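Local coordinates for hydrogenase expression/formation protein (HypB) (Archaeoglobus fulgidus, PDB 2WSM) that probably binds and hydrolyses GTP as a SIMIBI-class G3E GTPase that dimerises in a GTP-dependent way and takes part in hydrogenase maturation, with nickel- and zinc-binding activity, at residues 20-25 with 125-130; 61-66 with 82-87; 160-165 with 191-196. One frame throughout, in Å; residues are numbered along the deposited sequence.

Contact 1. Residues 20-25 with 125-130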
ATOM      1  N   LYS A  20      -6.429  -8.770 -19.440  1.00 29.55           N
ATOM      2  CA  LYS A  20      -5.710  -8.948 -20.701  1.00 33.22           C
ATOM      3  C   LYS A  20      -4.338  -9.583 -20.479  1.00 34.78           C
ATOM      4  O   LYS A  20      -3.916 -10.459 -21.245  1.00 35.39           O
ATOM      5  CB  LYS A  20      -5.564  -7.618 -21.444  1.00 35.32           C
ATOM      6  CG  LYS A  20      -6.873  -7.051 -21.963  1.00 38.74           C
ATOM      7  CD  LYS A  20      -6.750  -5.558 -22.211  1.00 48.86           C
ATOM      8  CE  LYS A  20      -6.090  -5.264 -23.549  1.00 56.32           C
ATOM      9  NZ  LYS A  20      -7.095  -5.191 -24.651  1.00 59.27           N
ATOM     10  N   ASN A  21      -3.648  -9.144 -19.429  1.00 30.57           N
ATOM     11  CA  ASN A  21      -2.353  -9.715 -19.093  1.00 29.93           C
ATOM     12  C   ASN A  21      -2.505 -11.193 -18.768  1.00 31.38           C
ATOM     13  O   ASN A  21      -1.691 -12.021 -19.189  1.00 31.36           O
ATOM     14  CB  ASN A  21      -1.692  -8.958 -17.937  1.00 25.11           C
ATOM     15  CG  ASN A  21      -1.311  -7.530 -18.312  1.00 32.93           C
ATOM     16  OD1 ASN A  21      -1.336  -7.155 -19.487  1.00 29.15           O
ATOM     17  ND2 ASN A  21      -0.968  -6.725 -17.310  1.00 31.43           N
ATOM     18  N   ARG A  22      -3.569 -11.517 -18.039  1.00 31.68           N
ATOM     19  CA  ARG A  22      -3.846 -12.894 -17.635  1.00 29.89           C
ATOM     20  C   ARG A  22      -4.158 -13.780 -18.846  1.00 30.95           C
ATOM     21  O   ARG A  22      -3.622 -14.881 -18.978  1.00 32.07           O
ATOM     22  CB  ARG A  22      -4.988 -12.925 -16.612  1.00 24.86           C
ATOM     23  CG  ARG A  22      -5.278 -14.294 -16.025  1.00 33.93           C
ATOM     24  CD  ARG A  22      -6.126 -14.199 -14.749  1.00 34.80           C
ATOM     25  NE  ARG A  22      -5.332 -13.789 -13.589  1.00 34.86           N
ATOM     26  CZ  ARG A  22      -5.370 -12.579 -13.033  1.00 31.81           C
ATOM     27  NH1 ARG A  22      -6.173 -11.645 -13.519  1.00 28.40           N
ATOM     28  NH2 ARG A  22      -4.605 -12.305 -11.985  1.00 28.60           N
ATOM     29  N   GLU A  23      -5.000 -13.292 -19.749  1.00 31.74           N
ATOM     30  CA  GLU A  23      -5.308 -14.053 -20.958  1.00 30.83           C
ATOM     31  C   GLU A  23      -4.069 -14.261 -21.821  1.00 33.14           C
ATOM     32  O   GLU A  23      -3.835 -15.361 -22.321  1.00 35.71           O
ATOM     33  CB  GLU A  23      -6.425 -13.383 -21.761  1.00 28.77           C
ATOM     34  CG  GLU A  23      -6.781 -14.091 -23.071  1.00 37.68           C
ATOM     35  CD  GLU A  23      -6.899 -15.610 -22.939  1.00 42.39           C
ATOM     36  OE1 GLU A  23      -7.147 -16.114 -21.825  1.00 39.81           O
ATOM     37  OE2 GLU A  23      -6.740 -16.306 -23.966  1.00 48.70           O
ATOM     38  N   ALA A  24      -3.273 -13.205 -21.988  1.00 29.36           N
ATOM     39  CA  ALA A  24      -2.063 -13.291 -22.789  1.00 30.61           C
ATOM     40  C   ALA A  24      -1.111 -14.309 -22.184  1.00 32.87           C
ATOM     41  O   ALA A  24      -0.540 -15.134 -22.891  1.00 34.59           O
ATOM     42  CB  ALA A  24      -1.391 -11.923 -22.900  1.00 36.75           C
ATOM     43  N   LEU A  25      -0.958 -14.259 -20.864  1.00 33.97           N
ATOM     44  CA  LEU A  25      -0.149 -15.243 -20.156  1.00 32.31           C
ATOM     45  C   LEU A  25      -0.687 -16.660 -20.350  1.00 30.10           C
ATOM     46  O   LEU A  25       0.077 -17.625 -20.401  1.00 27.31           O
ATOM     47  CB  LEU A  25      -0.083 -14.906 -18.666  1.00 33.09           C
ATOM     48  CG  LEU A  25       0.796 -13.720 -18.270  1.00 31.21           C
ATOM     49  CD1 LEU A  25       0.414 -13.214 -16.890  1.00 25.95           C
ATOM     50  CD2 LEU A  25       2.274 -14.114 -18.318  1.00 32.32           C
ATOM     51  N   ASP A 125      -3.696  -3.705  -3.648  1.00 28.80           N
ATOM     52  CA  ASP A 125      -4.880  -3.587  -4.501  1.00 33.17           C
ATOM     53  C   ASP A 125      -4.638  -3.697  -6.003  1.00 35.62           C
ATOM     54  O   ASP A 125      -5.568  -3.514  -6.788  1.00 37.77           O
ATOM     55  CB  ASP A 125      -5.587  -2.257  -4.236  1.00 37.17           C
ATOM     56  CG  ASP A 125      -6.317  -2.240  -2.915  1.00 42.57           C
ATOM     57  OD1 ASP A 125      -6.303  -1.180  -2.260  1.00 48.37           O
ATOM     58  OD2 ASP A 125      -6.903  -3.282  -2.532  1.00 39.98           O
ATOM     59  N   PHE A 126      -3.408  -3.984  -6.414  1.00 27.66           N
ATOM     60  CA  PHE A 126      -3.112  -4.026  -7.838  1.00 27.85           C
ATOM     61  C   PHE A 126      -2.853  -5.420  -8.415  1.00 30.57           C
ATOM     62  O   PHE A 126      -1.778  -5.997  -8.264  1.00 29.88           O
ATOM     63  CB  PHE A 126      -2.006  -3.032  -8.176  1.00 24.83           C
ATOM     64  CG  PHE A 126      -2.363  -1.622  -7.816  1.00 32.68           C
ATOM     65  CD1 PHE A 126      -3.101  -0.838  -8.689  1.00 31.79           C
ATOM     66  CD2 PHE A 126      -2.013  -1.095  -6.581  1.00 27.16           C
ATOM     67  CE1 PHE A 126      -3.454   0.460  -8.353  1.00 30.72           C
ATOM     68  CE2 PHE A 126      -2.361   0.197  -6.236  1.00 29.07           C
ATOM     69  CZ  PHE A 126      -3.083   0.979  -7.123  1.00 28.86           C
ATOM     70  N   ASP A 127      -3.873  -5.950  -9.075  1.00 27.78           N
ATOM     71  CA  ASP A 127      -3.755  -7.188  -9.826  1.00 29.91           C
ATOM     72  C   ASP A 127      -2.893  -6.932 -11.067  1.00 26.87           C
ATOM     73  O   ASP A 127      -3.201  -6.065 -11.871  1.00 25.79           O
ATOM     74  CB  ASP A 127      -5.155  -7.660 -10.235  1.00 28.23           C
ATOM     75  CG  ASP A 127      -5.160  -9.048 -10.843  1.00 29.42           C
ATOM     76  OD1 ASP A 127      -6.228  -9.458 -11.334  1.00 37.26           O
ATOM     77  OD2 ASP A 127      -4.113  -9.730 -10.829  1.00 27.18           O
ATOM     78  N   LEU A 128      -1.805  -7.675 -11.215  1.00 25.98           N
ATOM     79  CA  LEU A 128      -0.960  -7.523 -12.392  1.00 26.12           C
ATOM     80  C   LEU A 128      -1.410  -8.458 -13.511  1.00 27.00           C
ATOM     81  O   LEU A 128      -1.035  -8.280 -14.671  1.00 26.83           O
ATOM     82  CB  LEU A 128       0.507  -7.795 -12.037  1.00 23.89           C
ATOM     83  CG  LEU A 128       1.099  -6.943 -10.908  1.00 23.66           C
ATOM     84  CD1 LEU A 128       2.583  -7.220 -10.742  1.00 22.77           C
ATOM     85  CD2 LEU A 128       0.850  -5.460 -11.167  1.00 22.89           C
ATOM     86  N   GLY A 129      -2.216  -9.454 -13.150  1.00 27.38           N
ATOM     87  CA  GLY A 129      -2.635 -10.486 -14.077  1.00 26.22           C
ATOM     88  C   GLY A 129      -1.853 -11.752 -13.810  1.00 26.21           C
ATOM     89  O   GLY A 129      -1.870 -12.693 -14.606  1.00 28.30           O
ATOM     90  N   GLU A 130      -1.170 -11.770 -12.669  1.00 26.10           N
ATOM     91  CA  GLU A 130      -0.283 -12.867 -12.295  1.00 22.82           C
ATOM     92  C   GLU A 130      -1.001 -14.155 -11.866  1.00 22.43           C
ATOM     93  O   GLU A 130      -2.157 -14.135 -11.455  1.00 22.57           O
ATOM     94  CB  GLU A 130       0.663 -12.408 -11.181  1.00 23.82           C
ATOM     95  CG  GLU A 130       0.006 -12.225  -9.833  1.00 22.26           C
ATOM     96  CD  GLU A 130      -0.586 -10.837  -9.629  1.00 23.76           C
ATOM     97  OE1 GLU A 130      -0.694 -10.409  -8.466  1.00 22.21           O
ATOM     98  OE2 GLU A 130      -0.953 -10.171 -10.614  1.00 25.97           O
TER
HETATM   99  O   HOH W   1      -3.866 -15.828 -13.147  1.00 31.85           O
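The guanidinium of Arg-22 lies over the backbone of Gly-129: CA of Gly-129 sits 3.3 Å above one face of the group, offset toward its rim, while the carboxylate of Asp-127 meets the edge close to the plane. There the grip is end-on and twofold, from Arg-22 NH2 to Asp-127 OD2 at 2.9 Å and from Arg-22 NH1 to Asp-127 OD1 at 3.1 Å, with the two planes 32° apart. NH2 also donates to the carbonyl O of Glu-130 (3.1 Å), which lies tilted from the guanidinium plane. On the NE side a water donates to that same carbonyl; its very close contact with Arg-22 NE is doubtful. Arg-22 leaves its helix with CG anti to the backbone N (chi1 -175°), and a bend at chi3 follows. The preceding residue, Asn-21, sends ND2 to Leu-128 O in the plane of its own amide (3.1 Å, N-H...O 164°); ND2 also serves Ala-96 O. Leu-25 CD1 rests on Gly-129 O. Gly-129, at positive phi and with no side chain, brings its CA to 4.3 Å from Asn-21 CB and 4.5 Å from Arg-22 CA. Asp-127 OD2 accepts a second bond, from Gly-129 N, which approaches from above the carboxylate plane. That bond makes an Asx turn, here clamped by an arginine from helix 12-28 onto the loop that leads into strand 132-138 of the nucleotide-binding fold.

Contact 2. Residues 61-66 with 82-87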
ATOM      1  N   GLY A  61      11.958 -15.531 -17.503  1.00 29.94           N
ATOM      2  CA  GLY A  61      12.039 -14.102 -17.725  1.00 23.43           C
ATOM      3  C   GLY A  61      12.009 -13.377 -16.388  1.00 28.63           C
ATOM      4  O   GLY A  61      11.465 -13.883 -15.404  1.00 23.61           O
ATOM      5  N   ALA A  62      12.594 -12.185 -16.350  1.00 26.77           N
ATOM      6  CA  ALA A  62      12.603 -11.384 -15.137  1.00 27.35           C
ATOM      7  C   ALA A  62      12.230  -9.932 -15.418  1.00 22.61           C
ATOM      8  O   ALA A  62      12.814  -9.284 -16.281  1.00 26.08           O
ATOM      9  CB  ALA A  62      13.964 -11.460 -14.468  1.00 24.14           C
ATOM     10  N   MET A  63      11.242  -9.439 -14.685  1.00 22.39           N
ATOM     11  CA  MET A  63      10.868  -8.034 -14.722  1.00 21.14           C
ATOM     12  C   MET A  63      11.168  -7.414 -13.364  1.00 24.41           C
ATOM     13  O   MET A  63      10.537  -7.753 -12.359  1.00 22.66           O
ATOM     14  CB  MET A  63       9.387  -7.889 -15.067  1.00 20.44           C
ATOM     15  CG  MET A  63       9.029  -8.492 -16.425  1.00 29.70           C
ATOM     16  SD  MET A  63       7.340  -8.158 -16.956  1.00 30.13           S
ATOM     17  CE  MET A  63       7.400  -6.377 -17.128  1.00 39.15           C
ATOM     18  N   LEU A  64      12.145  -6.514 -13.334  1.00 27.71           N
ATOM     19  CA  LEU A  64      12.625  -5.956 -12.075  1.00 24.82           C
ATOM     20  C   LEU A  64      12.044  -4.579 -11.803  1.00 24.33           C
ATOM     21  O   LEU A  64      12.443  -3.595 -12.422  1.00 29.50           O
ATOM     22  CB  LEU A  64      14.152  -5.898 -12.063  1.00 25.82           C
ATOM     23  CG  LEU A  64      14.878  -7.224 -12.288  1.00 26.89           C
ATOM     24  CD1 LEU A  64      16.375  -7.013 -12.252  1.00 30.11           C
ATOM     25  CD2 LEU A  64      14.450  -8.285 -11.251  1.00 23.63           C
ATOM     26  N   GLY A  65      11.111  -4.523 -10.858  1.00 24.45           N
ATOM     27  CA  GLY A  65      10.445  -3.291 -10.488  1.00 25.70           C
ATOM     28  C   GLY A  65      11.060  -2.547  -9.317  1.00 28.39           C
ATOM     29  O   GLY A  65      10.603  -1.460  -8.974  1.00 24.49           O
ATOM     30  N   ASP A  66      12.069  -3.131  -8.678  1.00 24.05           N
ATOM     31  CA  ASP A  66      12.908  -2.355  -7.767  1.00 31.60           C
ATOM     32  C   ASP A  66      14.133  -1.905  -8.545  1.00 35.40           C
ATOM     33  O   ASP A  66      14.552  -2.581  -9.482  1.00 33.42           O
ATOM     34  CB  ASP A  66      13.318  -3.173  -6.539  1.00 28.78           C
ATOM     35  CG  ASP A  66      12.599  -2.735  -5.274  1.00 25.64           C
ATOM     36  OD1 ASP A  66      12.548  -3.523  -4.311  1.00 23.74           O
ATOM     37  OD2 ASP A  66      12.088  -1.595  -5.235  1.00 32.43           O
ATOM     38  N   LYS A  82      16.259 -13.288 -20.521  1.00 41.28           N
ATOM     39  CA  LYS A  82      15.638 -12.012 -20.838  1.00 39.76           C
ATOM     40  C   LYS A  82      15.310 -11.290 -19.533  1.00 39.41           C
ATOM     41  O   LYS A  82      14.694 -11.864 -18.634  1.00 32.03           O
ATOM     42  CB  LYS A  82      14.368 -12.225 -21.656  1.00 42.06           C
ATOM     43  CG  LYS A  82      14.579 -12.987 -22.957  1.00 51.69           C
ATOM     44  CD  LYS A  82      13.260 -13.196 -23.696  1.00 51.79           C
ATOM     45  CE  LYS A  82      13.483 -13.797 -25.079  1.00 55.62           C
ATOM     46  NZ  LYS A  82      14.143 -15.133 -25.006  1.00 57.64           N
ATOM     47  N   ALA A  83      15.726 -10.033 -19.429  1.00 36.58           N
ATOM     48  CA  ALA A  83      15.500  -9.256 -18.219  1.00 34.38           C
ATOM     49  C   ALA A  83      15.364  -7.780 -18.545  1.00 39.48           C
ATOM     50  O   ALA A  83      15.876  -7.309 -19.562  1.00 44.76           O
ATOM     51  CB  ALA A  83      16.626  -9.470 -17.237  1.00 35.38           C
ATOM     52  N   GLU A  84      14.679  -7.044 -17.680  1.00 35.71           N
ATOM     53  CA  GLU A  84      14.552  -5.608 -17.884  1.00 39.10           C
ATOM     54  C   GLU A  84      14.001  -4.878 -16.669  1.00 37.19           C
ATOM     55  O   GLU A  84      13.168  -5.410 -15.927  1.00 33.48           O
ATOM     56  CB  GLU A  84      13.681  -5.316 -19.104  1.00 35.28           C
ATOM     57  CG  GLU A  84      12.249  -5.758 -18.955  1.00 31.59           C
ATOM     58  CD  GLU A  84      11.422  -5.392 -20.161  1.00 43.79           C
ATOM     59  OE1 GLU A  84      12.004  -5.292 -21.265  1.00 38.97           O
ATOM     60  OE2 GLU A  84      10.195  -5.198 -20.003  1.00 45.20           O
ATOM     61  N   ALA A  85      14.498  -3.661 -16.469  1.00 32.42           N
ATOM     62  CA  ALA A  85      13.974  -2.774 -15.455  1.00 32.49           C
ATOM     63  C   ALA A  85      12.587  -2.332 -15.884  1.00 32.35           C
ATOM     64  O   ALA A  85      12.357  -2.036 -17.052  1.00 34.36           O
ATOM     65  CB  ALA A  85      14.884  -1.560 -15.277  1.00 26.81           C
ATOM     66  N   ILE A  86      11.656  -2.321 -14.940  1.00 31.52           N
ATOM     67  CA  ILE A  86      10.353  -1.727 -15.173  1.00 30.35           C
ATOM     68  C   ILE A  86      10.439  -0.288 -14.711  1.00 28.33           C
ATOM     69  O   ILE A  86      10.911  -0.020 -13.605  1.00 30.41           O
ATOM     70  CB  ILE A  86       9.257  -2.444 -14.370  1.00 29.99           C
ATOM     71  CG1 ILE A  86       9.186  -3.918 -14.769  1.00 26.83           C
ATOM     72  CG2 ILE A  86       7.899  -1.762 -14.575  1.00 29.53           C
ATOM     73  CD1 ILE A  86       8.720  -4.818 -13.653  1.00 26.98           C
ATOM     74  N   SER A  87      10.010   0.641 -15.557  1.00 27.82           N
ATOM     75  CA  SER A  87       9.935   2.042 -15.146  1.00 36.57           C
ATOM     76  C   SER A  87       8.640   2.254 -14.381  1.00 30.34           C
ATOM     77  O   SER A  87       7.556   2.101 -14.940  1.00 30.11           O
ATOM     78  CB  SER A  87       9.986   2.972 -16.355  1.00 32.80           C
ATOM     79  OG  SER A  87      10.841   2.438 -17.347  1.00 41.42           O
TER
HETATM   80  O   HOH W   2      13.181  -0.635 -12.085  1.00 39.75           O
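Met-63 and Ile-86 cross at about a right angle on the face of the sheet that also carries Glu-84. The CD1 methyl of Ile-86 presses on Met-63 CB at 3.4 Å, closer than two carbons normally sit, and Ile-86 CG1 lies 3.8 Å from Met-63 CE. Met-63 turns back at chi3 (64°), which sets CE over the isoleucine branch. Beside them Glu-84 places CG between its backbone N and carbonyl carbon and then runs extended; OE2 comes only to 4.2 Å from Met-63 CE, and OE1 forms a salt bridge with Arg-102. On the other face, Ala-62 and Ala-83 set their CB atoms 4.3 Å apart, with Leu-64 and Ala-85 the next pair along. Beneath these side chains the strands run parallel, 7° between their directions. Ala-62 N and Leu-64 N donate to Lys-82 O and Glu-84 O, and Glu-84 N and Ile-86 N donate back to Ala-62 O and Leu-64 O. The last bond is short and straight (2.9 Å from Ile-86 N to Leu-64 O, 173° at the hydrogen), although its donor stands well above the carbonyl plane. A water donates to both Leu-64 O and Ile-86 O, extending the pairing past the strand end. The pair belongs to the beta-alpha-beta unit 60-64, 70-77, 82-85: helix 70-77 packs on Leu-64, Ala-83 and Ala-85, helix 96-100 meets Met-63 and Ile-86 on the Met-63 side, and strand 111-118 continues the sheet beyond 60-64, leaving 82-85 outermost within the chain.

Contact 3. Residues 160-165 with 191-196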
ATOM      1  N   VAL A 160       7.513 -15.885   2.285  1.00 22.67           N
ATOM      2  CA  VAL A 160       8.893 -16.255   2.561  1.00 21.60           C
ATOM      3  C   VAL A 160       9.456 -15.444   3.718  1.00 25.46           C
ATOM      4  O   VAL A 160       9.549 -14.214   3.647  1.00 22.75           O
ATOM      5  CB  VAL A 160       9.801 -16.062   1.333  1.00 26.12           C
ATOM      6  CG1 VAL A 160      11.234 -16.513   1.649  1.00 25.56           C
ATOM      7  CG2 VAL A 160       9.248 -16.821   0.135  1.00 23.88           C
ATOM      8  N   ILE A 161       9.816 -16.141   4.790  1.00 22.03           N
ATOM      9  CA  ILE A 161      10.544 -15.519   5.884  1.00 26.37           C
ATOM     10  C   ILE A 161      12.034 -15.776   5.651  1.00 22.86           C
ATOM     11  O   ILE A 161      12.472 -16.917   5.571  1.00 25.98           O
ATOM     12  CB  ILE A 161      10.074 -16.049   7.249  1.00 27.50           C
ATOM     13  CG1 ILE A 161       8.555 -15.890   7.370  1.00 23.22           C
ATOM     14  CG2 ILE A 161      10.765 -15.313   8.372  1.00 21.89           C
ATOM     15  CD1 ILE A 161       7.943 -16.660   8.523  1.00 28.87           C
ATOM     16  N   ASN A 162      12.794 -14.693   5.547  1.00 22.05           N
ATOM     17  CA  ASN A 162      14.083 -14.700   4.884  1.00 27.50           C
ATOM     18  C   ASN A 162      15.237 -14.353   5.811  1.00 29.71           C
ATOM     19  O   ASN A 162      15.047 -13.706   6.845  1.00 25.56           O
ATOM     20  CB  ASN A 162      14.047 -13.698   3.713  1.00 32.53           C
ATOM     21  CG  ASN A 162      15.183 -13.901   2.733  1.00 31.23           C
ATOM     22  OD1 ASN A 162      15.725 -14.994   2.617  1.00 35.39           O
ATOM     23  ND2 ASN A 162      15.549 -12.845   2.019  1.00 36.21           N
ATOM     24  N   LYS A 163      16.435 -14.777   5.416  1.00 29.03           N
ATOM     25  CA  LYS A 163      17.650 -14.513   6.177  1.00 32.25           C
ATOM     26  C   LYS A 163      17.501 -14.979   7.624  1.00 31.39           C
ATOM     27  O   LYS A 163      17.955 -14.306   8.551  1.00 36.81           O
ATOM     28  CB  LYS A 163      18.008 -13.020   6.124  1.00 29.45           C
ATOM     29  CG  LYS A 163      18.258 -12.481   4.720  1.00 28.98           C
ATOM     30  CD  LYS A 163      18.691 -11.011   4.734  1.00 34.64           C
ATOM     31  CE  LYS A 163      18.376 -10.332   3.399  1.00 43.58           C
ATOM     32  NZ  LYS A 163      19.173  -9.087   3.142  1.00 40.55           N
ATOM     33  N   VAL A 164      16.865 -16.131   7.819  1.00 27.70           N
ATOM     34  CA  VAL A 164      16.595 -16.620   9.174  1.00 36.12           C
ATOM     35  C   VAL A 164      17.861 -16.897  10.002  1.00 37.64           C
ATOM     36  O   VAL A 164      17.844 -16.767  11.229  1.00 35.86           O
ATOM     37  CB  VAL A 164      15.689 -17.874   9.178  1.00 31.57           C
ATOM     38  CG1 VAL A 164      14.375 -17.585   8.469  1.00 24.00           C
ATOM     39  CG2 VAL A 164      16.405 -19.059   8.541  1.00 34.98           C
ATOM     40  N   ALA A 165      18.955 -17.271   9.344  1.00 37.45           N
ATOM     41  CA  ALA A 165      20.202 -17.540  10.062  1.00 41.66           C
ATOM     42  C   ALA A 165      20.758 -16.288  10.745  1.00 42.08           C
ATOM     43  O   ALA A 165      21.736 -16.364  11.486  1.00 45.86           O
ATOM     44  CB  ALA A 165      21.248 -18.164   9.139  1.00 41.57           C
ATOM     45  N   ILE A 191       7.680 -20.542   3.948  1.00 31.81           N
ATOM     46  CA  ILE A 191       9.022 -21.090   3.894  1.00 29.55           C
ATOM     47  C   ILE A 191       9.966 -20.247   4.731  1.00 25.64           C
ATOM     48  O   ILE A 191       9.982 -19.028   4.619  1.00 29.86           O
ATOM     49  CB  ILE A 191       9.539 -21.149   2.445  1.00 31.85           C
ATOM     50  CG1 ILE A 191       8.666 -22.085   1.605  1.00 30.35           C
ATOM     51  CG2 ILE A 191      10.988 -21.598   2.421  1.00 30.63           C
ATOM     52  CD1 ILE A 191       8.924 -22.004   0.106  1.00 25.74           C
ATOM     53  N   GLU A 192      10.740 -20.901   5.583  1.00 30.25           N
ATOM     54  CA  GLU A 192      11.788 -20.225   6.327  1.00 30.35           C
ATOM     55  C   GLU A 192      13.071 -20.369   5.534  1.00 27.47           C
ATOM     56  O   GLU A 192      13.523 -21.481   5.267  1.00 27.87           O
ATOM     57  CB  GLU A 192      11.948 -20.850   7.707  1.00 36.56           C
ATOM     58  CG  GLU A 192      10.665 -20.897   8.516  1.00 35.17           C
ATOM     59  CD  GLU A 192      10.806 -21.785   9.732  1.00 43.77           C
ATOM     60  OE1 GLU A 192      11.751 -21.564  10.526  1.00 33.47           O
ATOM     61  OE2 GLU A 192       9.983 -22.715   9.883  1.00 51.95           O
ATOM     62  N   MET A 193      13.664 -19.247   5.150  1.00 28.34           N
ATOM     63  CA  MET A 193      14.715 -19.304   4.146  1.00 26.12           C
ATOM     64  C   MET A 193      15.979 -18.577   4.552  1.00 29.12           C
ATOM     65  O   MET A 193      15.935 -17.515   5.170  1.00 30.51           O
ATOM     66  CB  MET A 193      14.197 -18.760   2.808  1.00 30.73           C
ATOM     67  CG  MET A 193      15.210 -18.814   1.660  1.00 32.37           C
ATOM     68  SD  MET A 193      14.583 -18.071   0.132  1.00 31.09           S
ATOM     69  CE  MET A 193      13.444 -19.334  -0.423  1.00 23.21           C
ATOM     70  N   ASP A 194      17.109 -19.181   4.207  1.00 32.17           N
ATOM     71  CA  ASP A 194      18.400 -18.520   4.304  1.00 35.80           C
ATOM     72  C   ASP A 194      19.262 -19.007   3.148  1.00 35.65           C
ATOM     73  O   ASP A 194      19.769 -20.127   3.170  1.00 38.02           O
ATOM     74  CB  ASP A 194      19.077 -18.827   5.634  1.00 37.24           C
ATOM     75  CG  ASP A 194      20.340 -18.026   5.831  1.00 37.28           C
ATOM     76  OD1 ASP A 194      21.428 -18.591   5.621  1.00 44.40           O
ATOM     77  OD2 ASP A 194      20.246 -16.829   6.182  1.00 35.59           O
ATOM     78  N   LEU A 195      19.408 -18.173   2.127  1.00 34.94           N
ATOM     79  CA  LEU A 195      20.112 -18.584   0.918  1.00 40.79           C
ATOM     80  C   LEU A 195      21.569 -18.971   1.199  1.00 42.70           C
ATOM     81  O   LEU A 195      22.090 -19.921   0.609  1.00 44.85           O
ATOM     82  CB  LEU A 195      20.002 -17.507  -0.174  1.00 32.82           C
ATOM     83  CG  LEU A 195      18.599 -17.400  -0.794  1.00 36.98           C
ATOM     84  CD1 LEU A 195      18.514 -16.324  -1.880  1.00 30.99           C
ATOM     85  CD2 LEU A 195      18.166 -18.751  -1.355  1.00 36.52           C
ATOM     86  N   LYS A 196      22.212 -18.252   2.116  1.00 39.42           N
ATOM     87  CA  LYS A 196      23.586 -18.557   2.505  1.00 45.17           C
ATOM     88  C   LYS A 196      23.739 -20.025   2.897  1.00 46.78           C
ATOM     89  O   LYS A 196      24.610 -20.729   2.385  1.00 46.49           O
ATOM     90  CB  LYS A 196      24.035 -17.666   3.665  1.00 45.82           C
ATOM     91  CG  LYS A 196      24.097 -16.182   3.339  1.00 50.56           C
ATOM     92  CD  LYS A 196      24.492 -15.360   4.567  1.00 58.02           C
ATOM     93  CE  LYS A 196      23.481 -15.512   5.714  1.00 58.16           C
ATOM     94  NZ  LYS A 196      22.168 -14.848   5.440  1.00 46.02           N
TER
HETATM   95  O   HOH W   3      18.065 -15.583   2.533  1.00 22.67           O
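Met-193 sends CG out anti to its backbone N (chi1 -178°), and a bend at chi3 (-75°) turns its CE methyl toward Val-160 CG1 (4.1 Å), itself anti to N. Val-160 CG1 lies 3.9 Å from Met-193 CB and nearly as close to SD, the two side chains crossing obliquely. Met-193 CG and SD also pass near Asn-162 OD1. The backbones pair in parallel: Ile-161 N donates to Ile-191 O, and Met-193 N to Ile-161 O at 2.7 Å, both nearly along the C=O axis. Further along, the pairing shifts. Met-193 O is taken by Val-164 N (3.1 Å, 171° at the hydrogen), and both Val-164 methyls flank that carbonyl; Lys-163, in a left-handed conformation, makes the turn between strand and 3-10 segment. Beyond it, the carboxylate of Asp-194 lies against Ala-165, with OD2 3.4 Å from Ala-165 CB and in a weak hydrogen bond with Ala-165 N. Asp-194 OD2 also forms a salt bridge with Lys-196 NZ at 2.9 Å, and OD1 accepts from Thr-197 N. Asn-162 ND2 reaches Ser-41 O. The part at Val-160 and Met-193 is thus apolar, a valine against a methionine that also touches Trp-204, and the part at Asp-194 polar. With both carboxylate oxygens engaged and a lysine at one of them, Asp-194 probably stays ionised, and the amide of Asn-162, through ND2 and Ser-41 O, ties the end of strand 158-162 to the probable P-loop.

In the fold
Contacts 2 and 3 reach the two edges of one parallel sheet, 82-85 at one end of the strand order and 189-192 at the other; their centres lie about 23 Å apart, on opposite sides of the chain's centre. Contact 1 instead joins helix 12-28 to the loop before strand 132-138, about 16 Å from contact 2 and 28 Å from contact 3, centre to centre. Along the chain contact 2 is nested inside the loop that contact 1 closes, and contact 3 follows in series. Contacts 2 and 3 both approach the probable Walker A loop: Asp-66 pairs with Lys-43, and Asn-162 touches the loop directly. Contact 1 borders the second subunit, where Phe-126 packs on Cys-92 of that chain.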